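EvdO2 (PDB 4XAC) is probably a non-haem metal and 2-oxoglutarate-dependent oxygenase of the phytanoyl-CoA dioxygenase family, holding nickel and 2-oxoglutarate in this crystal. Local coordinates at residues 116-121 with 215-220; 130-135 with 210-215. All coordinates share one frame; numbering follows the deposited sequence.

In the fold
Along the chain the segments come in the order 116-121, 130-135, 210-215 and 215-220, so contact 2 is nested inside the loop that contact 1 closes. The two share His215, where segment 210-215 of contact 2 runs on directly into segment 215-220 of contact 1, and their centres lie about 18 Å apart. Contact 1 joins strand 110-118 of the seven-stranded antiparallel sheet to strand 215-217 of the three-stranded one. Contact 2 packs the loop after strand 126-127 against the connection from strand 206-210 to strand 215-217. Together they line what is probably the active site of a cupin-type double-stranded beta-helix: contact 2 brings two metal ligands together, and contact 1 flanks the 2-oxoglutarate.

Contact 1 (116-121 with 215-220); sequences ILKPPR and HYAGPN. With NI (nickel (II) ion), chain B; AKG (2-oxoglutaric acid), chain D.
The side-chain amide of Asn220 turns its nitrogen to the backbone carbonyls of Lys118 and Pro119, the oxygen of Lys118 lying 24° out of the amide plane. At the other end of segment 215-220, the ring of His215 has the keto oxygen O5 of 2-oxoglutarate at its edge, in plane, and meets the ring of His129 edge-to-face. O2 of the cosubstrate meets the His215 ring obliquely, and NE2 of His215 binds the nickel ion at 2.1 Å. Between these two groups the segments form one flank of the 2-oxoglutarate pocket in a double-stranded beta-helix, with strand 110-118 in one sheet and strand 215-217 in the other.

The only hydrogen bonds between the segments come from Asn220. With CG anti to the backbone N (chi1 177°), the side chain reaches across, and ND2 gives a hydrogen bond of 3.2 Å to Lys118 O, approaching from above the carbonyl plane. A second, weak bond of 2.8 Å runs from ND2 to Pro119 O. ND2 is also hydrogen-bonded to Gln224 O, and OD1 to Thr222 OG1, which fixes the rotation of the amide. With an alanine in its place, the carbonyls of Lys118 and Pro119 would probably lose this donor, and the two loops their hydrogen-bonded link.

Lys118 lies across the gap between the chains, its bends at chi3 and chi4 carrying the amine past Gly218. CE rests 3.3 Å from Gly218 O, a buried oxygen with no hydrogen-bond partner in the model. The 2-oxoglutarate is hydrogen-bonded to Thr126, Trp147 and His209. Around its distal carboxylate, Ile116 CD1 approaches O3 to 3.4 Å, Ala217 CB comes within 3.3 Å of O4, and Lys118 NZ stands 3.7 Å from that same O4, too far for a hydrogen bond.

Contact 2 (130-135 with 210-215); sequences QDEAYM and DFRTPH. With NI (nickel (II) ion), chain B; AKG (2-oxoglutaric acid), chain D.
Glu132 and Phe211 tie the two backbones together: the 3-10 turn of residues 131-134 sets its start against a type I beta turn from Asp210 to Thr213, and Glu132 N donates to Phe211 O at 2.9 Å. The chains come nearest at Gln130 and Pro214, whose CA atoms are 4.6 Å apart. An Asx turn steadies the second segment, Asp210 OD1 accepting from the backbone N of Arg212.

Gln130 runs beside Pro214, the two side chains pointing the same way, and its extended chain takes NE2 to Arg212 O. This bond, 2.8 Å from NE2 to O, is nearly straight at 166° and lies in the plane of the amide. The oxygen of that amide, Gln130 OE1, accepts from Leu172 N.

Glu132 CG stands anti to the backbone N (chi1 -172°), and the extended chain beyond it carries the carboxylate to Arg212, which grips it side-on with two nitrogens. NE meets OE1 of Glu132 at 2.7 Å from above the carboxylate plane, whereas NH2 reaches the syn lone pair of Glu132 OE2 at 3.0 Å. Arg246 supplies a second cation to OE2. Met135 places its methyl CE over the centre of the Phe211 ring, 3.5 Å from the centroid, in a CH-pi contact, with SD set obliquely to the same face.

Asp131 and His215 cross at about a right angle, and Asp131 OD1 binds nickel at 2.0 Å. Asp131 OD2 is hydrogen-bonded to His209 NE2, while ND1 of His215 donates to Thr213 O within the ring plane, 168° at the hydrogen. With His129 they make the two-histidine, one-carboxylate triad of this family, and these second-shell bonds probably hold the Asp131 carboxylate and the His215 ring in the orientation that metal binding needs.

Contact 1 (116-121 with 215-220)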
ATOM      1  N   ILE A 116       5.929  -4.441  -2.012  1.00 28.52           N
ATOM      2  CA  ILE A 116       6.107  -4.924  -0.658  1.00 38.68           C
ATOM      3  C   ILE A 116       6.096  -6.446  -0.657  1.00 37.01           C
ATOM      4  O   ILE A 116       5.347  -7.087  -1.412  1.00 28.96           O
ATOM      5  CB  ILE A 116       5.010  -4.401   0.286  1.00 44.00           C
ATOM      6  CG1 ILE A 116       4.880  -2.885   0.178  1.00 44.93           C
ATOM      7  CG2 ILE A 116       5.318  -4.787   1.721  1.00 52.34           C
ATOM      8  CD1 ILE A 116       3.696  -2.330   0.921  1.00 50.04           C
ATOM      9  N   LEU A 117       6.954  -7.017   0.178  1.00 31.97           N
ATOM     10  CA  LEU A 117       6.967  -8.442   0.416  1.00 31.29           C
ATOM     11  C   LEU A 117       7.035  -8.653   1.921  1.00 33.66           C
ATOM     12  O   LEU A 117       7.971  -8.193   2.564  1.00 30.47           O
ATOM     13  CB  LEU A 117       8.151  -9.115  -0.292  1.00 32.03           C
ATOM     14  CG  LEU A 117       8.248 -10.644  -0.273  1.00 36.64           C
ATOM     15  CD1 LEU A 117       8.909 -11.155  -1.543  1.00 43.20           C
ATOM     16  CD2 LEU A 117       9.029 -11.134   0.934  1.00 36.05           C
ATOM     17  N   LYS A 118       6.007  -9.281   2.482  1.00 26.48           N
ATOM     18  CA  LYS A 118       6.080  -9.779   3.853  1.00 27.83           C
ATOM     19  C   LYS A 118       6.546 -11.214   3.779  1.00 28.81           C
ATOM     20  O   LYS A 118       5.786 -12.083   3.348  1.00 33.13           O
ATOM     21  CB  LYS A 118       4.730  -9.694   4.572  1.00 30.54           C
ATOM     22  CG  LYS A 118       4.331  -8.288   5.019  1.00 42.35           C
ATOM     23  CD  LYS A 118       3.219  -8.351   6.071  1.00 52.51           C
ATOM     24  CE  LYS A 118       3.637  -7.725   7.404  1.00 51.25           C
ATOM     25  NZ  LYS A 118       3.471  -6.235   7.462  1.00 45.26           N
ATOM     26  N   PRO A 119       7.796 -11.466   4.199  1.00 27.07           N
ATOM     27  CA  PRO A 119       8.378 -12.810   4.226  1.00 27.67           C
ATOM     28  C   PRO A 119       7.576 -13.752   5.126  1.00 34.58           C
ATOM     29  O   PRO A 119       6.842 -13.294   6.002  1.00 30.69           O
ATOM     30  CB  PRO A 119       9.778 -12.582   4.803  1.00 35.52           C
ATOM     31  CG  PRO A 119      10.044 -11.122   4.632  1.00 30.50           C
ATOM     32  CD  PRO A 119       8.712 -10.464   4.768  1.00 25.60           C
ATOM     33  N   PRO A 120       7.696 -15.065   4.895  1.00 36.89           N
ATOM     34  CA  PRO A 120       7.137 -16.047   5.830  1.00 31.57           C
ATOM     35  C   PRO A 120       7.550 -15.761   7.269  1.00 30.49           C
ATOM     36  O   PRO A 120       8.708 -15.411   7.527  1.00 31.31           O
ATOM     37  CB  PRO A 120       7.735 -17.373   5.343  1.00 38.76           C
ATOM     38  CG  PRO A 120       7.952 -17.164   3.878  1.00 44.58           C
ATOM     39  CD  PRO A 120       8.246 -15.693   3.680  1.00 44.42           C
ATOM     40  N   ARG A 121       6.602 -15.895   8.189  1.00 28.14           N
ATOM     41  CA  ARG A 121       6.852 -15.746   9.625  1.00 34.26           C
ATOM     42  C   ARG A 121       7.391 -14.369  10.013  1.00 36.66           C
ATOM     43  O   ARG A 121       8.042 -14.220  11.045  1.00 50.29           O
ATOM     44  CB  ARG A 121       7.808 -16.831  10.112  1.00 39.24           C
ATOM     45  CG  ARG A 121       7.276 -18.248   9.938  1.00 50.36           C
ATOM     46  CD  ARG A 121       5.892 -18.436  10.565  1.00 62.22           C
ATOM     47  NE  ARG A 121       5.725 -17.718  11.830  1.00 68.58           N
ATOM     48  CZ  ARG A 121       4.717 -17.913  12.680  1.00 63.01           C
ATOM     49  NH1 ARG A 121       3.788 -18.822  12.415  1.00 62.40           N
ATOM     50  NH2 ARG A 121       4.644 -17.207  13.800  1.00 57.14           N
ATOM     51  N   HIS A 215      -4.789   2.947   8.316  1.00 16.16           N
ATOM     52  CA  HIS A 215      -4.692   1.516   8.067  1.00 20.06           C
ATOM     53  C   HIS A 215      -3.504   0.872   8.771  1.00 22.92           C
ATOM     54  O   HIS A 215      -2.552   1.543   9.204  1.00 18.56           O
ATOM     55  CB  HIS A 215      -4.645   1.224   6.554  1.00 21.32           C
ATOM     56  CG  HIS A 215      -3.577   1.973   5.815  1.00 19.61           C
ATOM     57  ND1 HIS A 215      -3.691   3.308   5.489  1.00 19.25           N
ATOM     58  CD2 HIS A 215      -2.390   1.563   5.313  1.00 18.81           C
ATOM     59  CE1 HIS A 215      -2.609   3.689   4.831  1.00 22.39           C
ATOM     60  NE2 HIS A 215      -1.804   2.650   4.711  1.00 17.53           N
ATOM     61  N   TYR A 216      -3.590  -0.452   8.866  1.00 17.71           N
ATOM     62  CA  TYR A 216      -2.691  -1.285   9.652  1.00 20.74           C
ATOM     63  C   TYR A 216      -2.565  -2.618   8.931  1.00 21.48           C
ATOM     64  O   TYR A 216      -3.530  -3.053   8.282  1.00 19.01           O
ATOM     65  CB  TYR A 216      -3.263  -1.470  11.065  1.00 20.17           C
ATOM     66  CG  TYR A 216      -2.722  -2.644  11.842  1.00 21.52           C
ATOM     67  CD1 TYR A 216      -3.302  -3.912  11.734  1.00 23.41           C
ATOM     68  CD2 TYR A 216      -1.668  -2.482  12.721  1.00 26.15           C
ATOM     69  CE1 TYR A 216      -2.824  -4.984  12.461  1.00 29.21           C
ATOM     70  CE2 TYR A 216      -1.176  -3.558  13.450  1.00 29.58           C
ATOM     71  CZ  TYR A 216      -1.766  -4.802  13.312  1.00 31.20           C
ATOM     72  OH  TYR A 216      -1.296  -5.876  14.027  1.00 34.65           O
ATOM     73  N   ALA A 217      -1.403  -3.265   9.027  1.00 20.22           N
ATOM     74  CA  ALA A 217      -1.278  -4.630   8.524  1.00 22.86           C
ATOM     75  C   ALA A 217      -0.675  -5.521   9.596  1.00 29.54           C
ATOM     76  O   ALA A 217       0.339  -5.176  10.204  1.00 23.66           O
ATOM     77  CB  ALA A 217      -0.432  -4.674   7.244  1.00 18.87           C
ATOM     78  N   GLY A 218      -1.300  -6.670   9.834  1.00 22.74           N
ATOM     79  CA  GLY A 218      -0.788  -7.597  10.820  1.00 20.77           C
ATOM     80  C   GLY A 218       0.483  -8.286  10.361  1.00 24.30           C
ATOM     81  O   GLY A 218       0.900  -8.133   9.212  1.00 23.99           O
ATOM     82  N   PRO A 219       1.104  -9.051  11.260  1.00 23.25           N
ATOM     83  CA  PRO A 219       2.289  -9.852  10.923  1.00 29.43           C
ATOM     84  C   PRO A 219       1.947 -10.940   9.909  1.00 28.65           C
ATOM     85  O   PRO A 219       0.777 -11.282   9.748  1.00 28.48           O
ATOM     86  CB  PRO A 219       2.697 -10.472  12.272  1.00 30.26           C
ATOM     87  CG  PRO A 219       1.425 -10.485  13.072  1.00 29.82           C
ATOM     88  CD  PRO A 219       0.701  -9.220  12.668  1.00 27.43           C
ATOM     89  N   ASN A 220       2.946 -11.476   9.223  1.00 24.83           N
ATOM     90  CA  ASN A 220       2.701 -12.658   8.406  1.00 28.25           C
ATOM     91  C   ASN A 220       3.053 -13.914   9.190  1.00 31.49           C
ATOM     92  O   ASN A 220       4.203 -14.332   9.228  1.00 30.10           O
ATOM     93  CB  ASN A 220       3.493 -12.597   7.101  1.00 27.10           C
ATOM     94  CG  ASN A 220       3.310 -13.842   6.252  1.00 33.46           C
ATOM     95  OD1 ASN A 220       2.383 -14.623   6.464  1.00 26.92           O
ATOM     96  ND2 ASN A 220       4.187 -14.024   5.276  1.00 36.88           N
TER
HETATM   97 NI    NI B 301       0.159   3.014   4.108  1.00 21.52          NI
HETATM   98  C1  AKG D 303      -0.030   1.204   2.047  0.78 20.60           C
HETATM   99  O1  AKG D 303      -0.213   0.609   0.947  0.78 19.03           O
HETATM  100  O2  AKG D 303      -0.228   2.438   2.170  0.78 14.91           O
HETATM  101  C2  AKG D 303       0.465   0.439   3.226  0.78 21.36           C
HETATM  102  O5  AKG D 303       0.740   1.031   4.267  0.78 17.25           O
HETATM  103  C3  AKG D 303       0.653  -1.035   3.113  0.78 20.27           C
HETATM  104  C4  AKG D 303       1.145  -1.777   4.314  0.78 17.66           C
HETATM  105  C5  AKG D 303       1.497  -3.222   4.140  0.78 25.72           C
HETATM  106  O3  AKG D 303       1.375  -3.770   3.013  0.78 26.83           O
HETATM  107  O4  AKG D 303       1.913  -3.902   5.118  0.78 25.62           O

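Contact 2 (130-135 with 210-215)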
ATOM      1  N   GLN A 130      -1.578   6.906   8.639  1.00 18.86           N
ATOM      2  CA  GLN A 130      -2.211   7.469   7.463  1.00 19.65           C
ATOM      3  C   GLN A 130      -1.117   7.828   6.470  1.00 18.68           C
ATOM      4  O   GLN A 130      -0.077   8.363   6.847  1.00 17.35           O
ATOM      5  CB  GLN A 130      -3.041   8.708   7.820  1.00 18.80           C
ATOM      6  CG  GLN A 130      -4.264   8.402   8.640  1.00 17.67           C
ATOM      7  CD  GLN A 130      -4.689   9.618   9.421  1.00 21.37           C
ATOM      8  OE1 GLN A 130      -3.956  10.087  10.296  1.00 20.72           O
ATOM      9  NE2 GLN A 130      -5.844  10.176   9.071  1.00 23.76           N
ATOM     10  N   ASP A 131      -1.332   7.515   5.200  1.00 19.27           N
ATOM     11  CA  ASP A 131      -0.285   7.737   4.222  1.00 17.72           C
ATOM     12  C   ASP A 131       0.034   9.236   4.109  1.00 18.16           C
ATOM     13  O   ASP A 131       1.172   9.628   3.846  1.00 17.33           O
ATOM     14  CB  ASP A 131      -0.709   7.147   2.865  1.00 21.29           C
ATOM     15  CG  ASP A 131      -0.810   5.622   2.907  1.00 20.86           C
ATOM     16  OD1 ASP A 131      -0.173   5.009   3.789  1.00 17.43           O
ATOM     17  OD2 ASP A 131      -1.531   5.032   2.076  1.00 22.03           O
ATOM     18  N   GLU A 132      -0.971  10.077   4.331  1.00 17.84           N
ATOM     19  CA  GLU A 132      -0.728  11.516   4.271  1.00 17.75           C
ATOM     20  C   GLU A 132       0.232  11.989   5.375  1.00 21.97           C
ATOM     21  O   GLU A 132       0.861  13.047   5.248  1.00 19.52           O
ATOM     22  CB  GLU A 132      -2.059  12.280   4.341  1.00 19.24           C
ATOM     23  CG  GLU A 132      -1.890  13.780   4.093  1.00 23.55           C
ATOM     24  CD  GLU A 132      -3.200  14.511   3.957  1.00 33.96           C
ATOM     25  OE1 GLU A 132      -4.236  13.855   3.725  1.00 42.70           O
ATOM     26  OE2 GLU A 132      -3.191  15.748   4.094  1.00 30.56           O
ATOM     27  N   ALA A 133       0.395  11.197   6.434  1.00 21.30           N
ATOM     28  CA  ALA A 133       1.334  11.574   7.498  1.00 21.18           C
ATOM     29  C   ALA A 133       2.765  11.693   6.980  1.00 21.07           C
ATOM     30  O   ALA A 133       3.604  12.358   7.594  1.00 21.55           O
ATOM     31  CB  ALA A 133       1.277  10.561   8.644  1.00 23.36           C
ATOM     32  N   TYR A 134       3.039  11.051   5.848  1.00 18.91           N
ATOM     33  CA  TYR A 134       4.377  11.052   5.258  1.00 23.49           C
ATOM     34  C   TYR A 134       4.570  12.224   4.312  1.00 27.75           C
ATOM     35  O   TYR A 134       5.661  12.427   3.779  1.00 25.90           O
ATOM     36  CB  TYR A 134       4.634   9.751   4.492  1.00 21.94           C
ATOM     37  CG  TYR A 134       4.875   8.536   5.356  1.00 21.92           C
ATOM     38  CD1 TYR A 134       6.152   8.241   5.834  1.00 24.54           C
ATOM     39  CD2 TYR A 134       3.839   7.658   5.673  1.00 25.20           C
ATOM     40  CE1 TYR A 134       6.387   7.113   6.626  1.00 29.59           C
ATOM     41  CE2 TYR A 134       4.077   6.525   6.467  1.00 24.93           C
ATOM     42  CZ  TYR A 134       5.345   6.259   6.926  1.00 27.35           C
ATOM     43  OH  TYR A 134       5.572   5.137   7.712  1.00 24.21           O
ATOM     44  N   MET A 135       3.506  12.986   4.098  1.00 19.71           N
ATOM     45  CA  MET A 135       3.544  14.043   3.102  1.00 18.95           C
ATOM     46  C   MET A 135       3.729  15.440   3.705  1.00 23.87           C
ATOM     47  O   MET A 135       3.397  15.686   4.865  1.00 22.81           O
ATOM     48  CB  MET A 135       2.272  13.979   2.260  1.00 21.44           C
ATOM     49  CG  MET A 135       2.126  12.625   1.609  1.00 22.94           C
ATOM     50  SD  MET A 135       0.555  12.466   0.746  1.00 28.58           S
ATOM     51  CE  MET A 135       0.665  10.718   0.323  1.00 37.25           C
ATOM     52  N   ASP A 210      -7.963   5.998   0.465  1.00 17.31           N
ATOM     53  CA  ASP A 210      -7.632   7.415   0.452  1.00 16.51           C
ATOM     54  C   ASP A 210      -6.342   7.698   1.222  1.00 18.47           C
ATOM     55  O   ASP A 210      -6.000   6.972   2.150  1.00 15.96           O
ATOM     56  CB  ASP A 210      -8.789   8.214   1.053  1.00 17.96           C
ATOM     57  CG  ASP A 210      -8.590   9.724   0.931  1.00 22.26           C
ATOM     58  OD1 ASP A 210      -8.075  10.345   1.880  1.00 21.47           O
ATOM     59  OD2 ASP A 210      -8.935  10.279  -0.127  1.00 24.28           O
ATOM     60  N   PHE A 211      -5.633   8.758   0.833  1.00 15.98           N
ATOM     61  CA  PHE A 211      -4.428   9.194   1.536  1.00 17.14           C
ATOM     62  C   PHE A 211      -4.658   9.411   3.031  1.00 18.76           C
ATOM     63  O   PHE A 211      -3.712   9.376   3.799  1.00 19.26           O
ATOM     64  CB  PHE A 211      -3.900  10.511   0.949  1.00 20.96           C
ATOM     65  CG  PHE A 211      -3.085  10.359  -0.297  1.00 20.95           C
ATOM     66  CD1 PHE A 211      -2.764   9.117  -0.801  1.00 23.55           C
ATOM     67  CD2 PHE A 211      -2.646  11.490  -0.975  1.00 23.78           C
ATOM     68  CE1 PHE A 211      -2.000   9.001  -1.954  1.00 25.06           C
ATOM     69  CE2 PHE A 211      -1.878  11.383  -2.122  1.00 27.85           C
ATOM     70  CZ  PHE A 211      -1.554  10.135  -2.612  1.00 26.20           C
ATOM     71  N   ARG A 212      -5.898   9.672   3.447  1.00 19.78           N
ATOM     72  CA  ARG A 212      -6.141   9.985   4.858  1.00 19.20           C
ATOM     73  C   ARG A 212      -6.805   8.857   5.665  1.00 21.38           C
ATOM     74  O   ARG A 212      -7.017   9.006   6.862  1.00 18.15           O
ATOM     75  CB  ARG A 212      -6.989  11.267   4.974  1.00 24.66           C
ATOM     76  CG  ARG A 212      -6.472  12.257   6.020  1.00 36.18           C
ATOM     77  CD  ARG A 212      -7.173  13.617   5.952  1.00 29.78           C
ATOM     78  NE  ARG A 212      -6.391  14.633   5.244  1.00 34.12           N
ATOM     79  CZ  ARG A 212      -6.788  15.890   5.058  1.00 38.14           C
ATOM     80  NH1 ARG A 212      -7.970  16.292   5.518  1.00 34.07           N
ATOM     81  NH2 ARG A 212      -6.009  16.747   4.403  1.00 38.96           N
ATOM     82  N   THR A 213      -7.127   7.738   5.029  1.00 15.62           N
ATOM     83  CA  THR A 213      -7.722   6.597   5.746  1.00 14.31           C
ATOM     84  C   THR A 213      -6.701   5.839   6.605  1.00 14.34           C
ATOM     85  O   THR A 213      -5.707   5.324   6.071  1.00 18.61           O
ATOM     86  CB  THR A 213      -8.350   5.612   4.749  1.00 17.41           C
ATOM     87  OG1 THR A 213      -9.232   6.333   3.877  1.00 14.93           O
ATOM     88  CG2 THR A 213      -9.116   4.506   5.476  1.00 17.26           C
ATOM     89  N   PRO A 214      -6.917   5.778   7.936  1.00 17.33           N
ATOM     90  CA  PRO A 214      -5.944   5.025   8.741  1.00 20.23           C
ATOM     91  C   PRO A 214      -5.970   3.546   8.385  1.00 16.29           C
ATOM     92  O   PRO A 214      -7.042   2.978   8.139  1.00 17.38           O
ATOM     93  CB  PRO A 214      -6.399   5.256  10.198  1.00 19.52           C
ATOM     94  CG  PRO A 214      -7.235   6.503  10.148  1.00 18.62           C
ATOM     95  CD  PRO A 214      -7.906   6.487   8.769  1.00 15.30           C
ATOM     96  N   HIS A 215      -4.789   2.947   8.316  1.00 16.16           N
ATOM     97  CA  HIS A 215      -4.692   1.516   8.067  1.00 20.06           C
ATOM     98  C   HIS A 215      -3.504   0.872   8.771  1.00 22.92           C
ATOM     99  O   HIS A 215      -2.552   1.543   9.204  1.00 18.56           O
ATOM    100  CB  HIS A 215      -4.645   1.224   6.554  1.00 21.32           C
ATOM    101  CG  HIS A 215      -3.577   1.973   5.815  1.00 19.61           C
ATOM    102  ND1 HIS A 215      -3.691   3.308   5.489  1.00 19.25           N
ATOM    103  CD2 HIS A 215      -2.390   1.563   5.313  1.00 18.81           C
ATOM    104  CE1 HIS A 215      -2.609   3.689   4.831  1.00 22.39           C
ATOM    105  NE2 HIS A 215      -1.804   2.650   4.711  1.00 17.53           N
TER
HETATM  106 NI    NI B 301       0.159   3.014   4.108  1.00 21.52          NI
HETATM  107  C1  AKG D 303      -0.030   1.204   2.047  0.78 20.60           C
HETATM  108  O1  AKG D 303      -0.213   0.609   0.947  0.78 19.03           O
HETATM  109  O2  AKG D 303      -0.228   2.438   2.170  0.78 14.91           O
HETATM  110  C2  AKG D 303       0.465   0.439   3.226  0.78 21.36           C
HETATM  111  O5  AKG D 303       0.740   1.031   4.267  0.78 17.25           O
HETATM  112  C3  AKG D 303       0.653  -1.035   3.113  0.78 20.27           C
HETATM  113  C4  AKG D 303       1.145  -1.777   4.314  0.78 17.66           C
HETATM  114  C5  AKG D 303       1.497  -3.222   4.140  0.78 25.72           C
HETATM  115  O3  AKG D 303       1.375  -3.770   3.013  0.78 26.83           O
HETATM  116  O4  AKG D 303       1.913  -3.902   5.118  0.78 25.62           O